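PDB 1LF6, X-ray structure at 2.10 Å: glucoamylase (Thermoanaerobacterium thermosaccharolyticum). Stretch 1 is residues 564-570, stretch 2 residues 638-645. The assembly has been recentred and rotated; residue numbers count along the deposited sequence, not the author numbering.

Stretch 1 (564-570) KVDTPKG
Stretch 2 (638-645) VWEDTGLP

Contact between residues 564-570 and 638-645 of the glucoamylase chain. Residues 564-567 form an extended strand (phi/psi -105/140, -138/127, -90/99 and -83/168), which breaks into a type I beta turn from Thr567 to Gly570, with Pro568 at -69/2 and Lys569 at -110/-9. Gly570 N donates to Thr567 O (2.9 Å), and Thr567 N to Gly570 O (2.8 Å), so the turn is closed by a reciprocal backbone pair. Gly570 sits at 133/-176, where a CB would be jammed against the preceding carbonyl O.

The second stretch has no regular helix or strand. It enters extended through Val638 (-133/155) and Trp639 (-72/149), turns back through the bend at Glu640 (-71/-36), Asp641 (-77/-37) and Thr642 (-115/-16), takes a positive phi at Gly643 (74/8) and leaves extended through Leu644 (-84/156) and Pro645 (-61/145). Gly643 N to Trp639 O (2.9 Å) and Trp639 N to Leu644 O (2.7 Å) tie this loop together.

In register, Thr567 CA lies 5.5 Å from Gly643 CA, and Pro568 CA 6.1 Å from Thr642 CA. No hydrogen bond crosses between the stretches; the 321 Å² buried, both sides summed, is packing of side chains against backbone and one another.

Thr567 (chi1 p) points toward the loop, its CG2 3.6 Å from Glu640 O and its CB 4.1 Å from Gly643 CA. Its hydroxyl serves its own turn: OG1 donates to Gly570 O (2.6 Å) and, with the position of the nitrogen less sure, accepts from Lys569 N (3.0 Å). Pro568, C-gamma endo, lies along the carbonyls of the bend: CD is 3.3 Å from Asp641 O, and CG 3.7 Å from Thr642 O. Lys569 (m, m, t, t) passes over Gly643, with CG 3.5 Å from Thr642 O and 3.9 Å from Gly643 CA; farther out, its CE reaches 4.2 Å from Leu644 CD2. Gly643 leaves the room for this: an ideal CB there would fall 2.6 Å from Lys569 CG, a clash, and 3.2 Å from Thr567 OG1, while positive phi also favours glycine.

Val565 (t) points toward the loop and sets CG1 4.1 Å from Glu640 CB. The Glu640 side chain (chi1 m, chi2 91°, chi3 149°) then leads away, its carboxylate hydrogen-bonded elsewhere in the structure. Asp641 and Thr642, both chi1 p, point away; Thr642 OG1 accepts from Leu644 N (3.1 Å), and Asp641 OD1 takes a weak bond from Thr642 N (2.8 Å). Leu644 is m, t.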

# COMPACT_ATOMS: atom_id res chain seq x y z
N LYS A 564 10.81 17.06 14.86
CA LYS A 564 10.21 17.77 13.74
C LYS A 564 11.34 18.15 12.79
O LYS A 564 12.43 18.50 13.23
CB LYS A 564 9.50 19.05 14.21
CG LYS A 564 8.94 19.87 13.05
CD LYS A 564 8.36 21.20 13.49
CE LYS A 564 7.85 21.97 12.27
NZ LYS A 564 7.35 23.33 12.61
N VAL A 565 11.09 18.03 11.50
CA VAL A 565 12.09 18.40 10.50
C VAL A 565 11.42 19.16 9.36
O VAL A 565 10.43 18.69 8.80
CB VAL A 565 12.81 17.17 9.89
CG1 VAL A 565 13.73 17.62 8.75
CG2 VAL A 565 13.62 16.44 10.96
N ASP A 566 11.94 20.34 9.05
CA ASP A 566 11.42 21.14 7.94
C ASP A 566 12.17 20.74 6.68
O ASP A 566 13.29 21.20 6.45
CB ASP A 566 11.64 22.64 8.19
CG ASP A 566 10.58 23.24 9.10
OD1 ASP A 566 9.39 23.19 8.73
OD2 ASP A 566 10.95 23.78 10.16
N THR A 567 11.57 19.89 5.86
CA THR A 567 12.22 19.47 4.62
C THR A 567 11.97 20.52 3.54
O THR A 567 11.14 21.41 3.71
CB THR A 567 11.64 18.15 4.09
OG1 THR A 567 10.33 18.41 3.56
CG2 THR A 567 11.53 17.11 5.20
N PRO A 568 12.70 20.44 2.42
CA PRO A 568 12.45 21.43 1.38
C PRO A 568 11.08 21.26 0.71
O PRO A 568 10.74 21.99 -0.21
CB PRO A 568 13.63 21.23 0.41
CG PRO A 568 14.05 19.84 0.64
CD PRO A 568 13.91 19.65 2.13
N LYS A 569 10.30 20.28 1.18
CA LYS A 569 8.96 20.02 0.66
C LYS A 569 7.93 20.43 1.71
O LYS A 569 6.72 20.46 1.45
CB LYS A 569 8.76 18.52 0.38
CG LYS A 569 9.71 17.91 -0.64
CD LYS A 569 9.25 18.15 -2.06
CE LYS A 569 10.03 17.27 -3.03
NZ LYS A 569 9.42 17.25 -4.38
N GLY A 570 8.42 20.75 2.90
CA GLY A 570 7.53 21.13 3.99
C GLY A 570 7.90 20.39 5.27
O GLY A 570 8.86 19.63 5.30
N VAL A 638 9.72 9.51 3.94
CA VAL A 638 10.50 10.36 3.04
C VAL A 638 11.79 10.79 3.75
O VAL A 638 11.85 10.83 4.98
CB VAL A 638 9.73 11.65 2.62
CG1 VAL A 638 8.46 11.27 1.86
CG2 VAL A 638 9.40 12.49 3.85
N TRP A 639 12.82 11.11 2.96
CA TRP A 639 14.12 11.54 3.51
C TRP A 639 14.06 12.94 4.11
O TRP A 639 13.30 13.80 3.64
CB TRP A 639 15.19 11.51 2.41
CG TRP A 639 15.49 10.16 1.87
CD1 TRP A 639 15.00 9.60 0.73
CD2 TRP A 639 16.38 9.19 2.44
NE1 TRP A 639 15.54 8.35 0.54
CE2 TRP A 639 16.39 8.08 1.58
CE3 TRP A 639 17.17 9.16 3.60
CZ2 TRP A 639 17.16 6.94 1.83
CZ3 TRP A 639 17.94 8.03 3.85
CH2 TRP A 639 17.93 6.94 2.97
N GLU A 640 14.88 13.18 5.13
CA GLU A 640 14.92 14.49 5.78
C GLU A 640 15.54 15.59 4.92
O GLU A 640 15.10 16.73 4.96
CB GLU A 640 15.72 14.44 7.09
CG GLU A 640 15.29 13.43 8.12
CD GLU A 640 16.00 12.11 7.96
OE1 GLU A 640 16.21 11.44 9.00
OE2 GLU A 640 16.34 11.74 6.82
N ASP A 641 16.56 15.24 4.15
CA ASP A 641 17.25 16.24 3.34
C ASP A 641 16.54 16.69 2.07
O ASP A 641 16.59 17.86 1.71
CB ASP A 641 18.67 15.74 3.00
CG ASP A 641 18.67 14.51 2.12
OD1 ASP A 641 17.66 13.77 2.12
OD2 ASP A 641 19.69 14.26 1.44
N THR A 642 15.86 15.77 1.39
CA THR A 642 15.18 16.13 0.14
C THR A 642 13.66 16.03 0.19
O THR A 642 12.98 16.55 -0.68
CB THR A 642 15.64 15.23 -1.00
OG1 THR A 642 15.21 13.89 -0.73
CG2 THR A 642 17.16 15.27 -1.14
N GLY A 643 13.14 15.33 1.20
CA GLY A 643 11.71 15.17 1.29
C GLY A 643 11.23 14.18 0.25
O GLY A 643 10.02 14.02 0.05
N LEU A 644 12.17 13.51 -0.42
CA LEU A 644 11.84 12.52 -1.44
C LEU A 644 11.58 11.17 -0.77
O LEU A 644 12.06 10.92 0.34
CB LEU A 644 12.98 12.40 -2.46
CG LEU A 644 13.19 13.62 -3.38
CD1 LEU A 644 14.45 13.43 -4.21
CD2 LEU A 644 11.96 13.80 -4.27
N PRO A 645 10.81 10.29 -1.42
CA PRO A 645 10.48 8.96 -0.87
C PRO A 645 11.69 8.07 -0.60
O PRO A 645 12.68 8.12 -1.34
CB PRO A 645 9.57 8.34 -1.94
CG PRO A 645 9.05 9.52 -2.73
CD PRO A 645 10.25 10.44 -2.78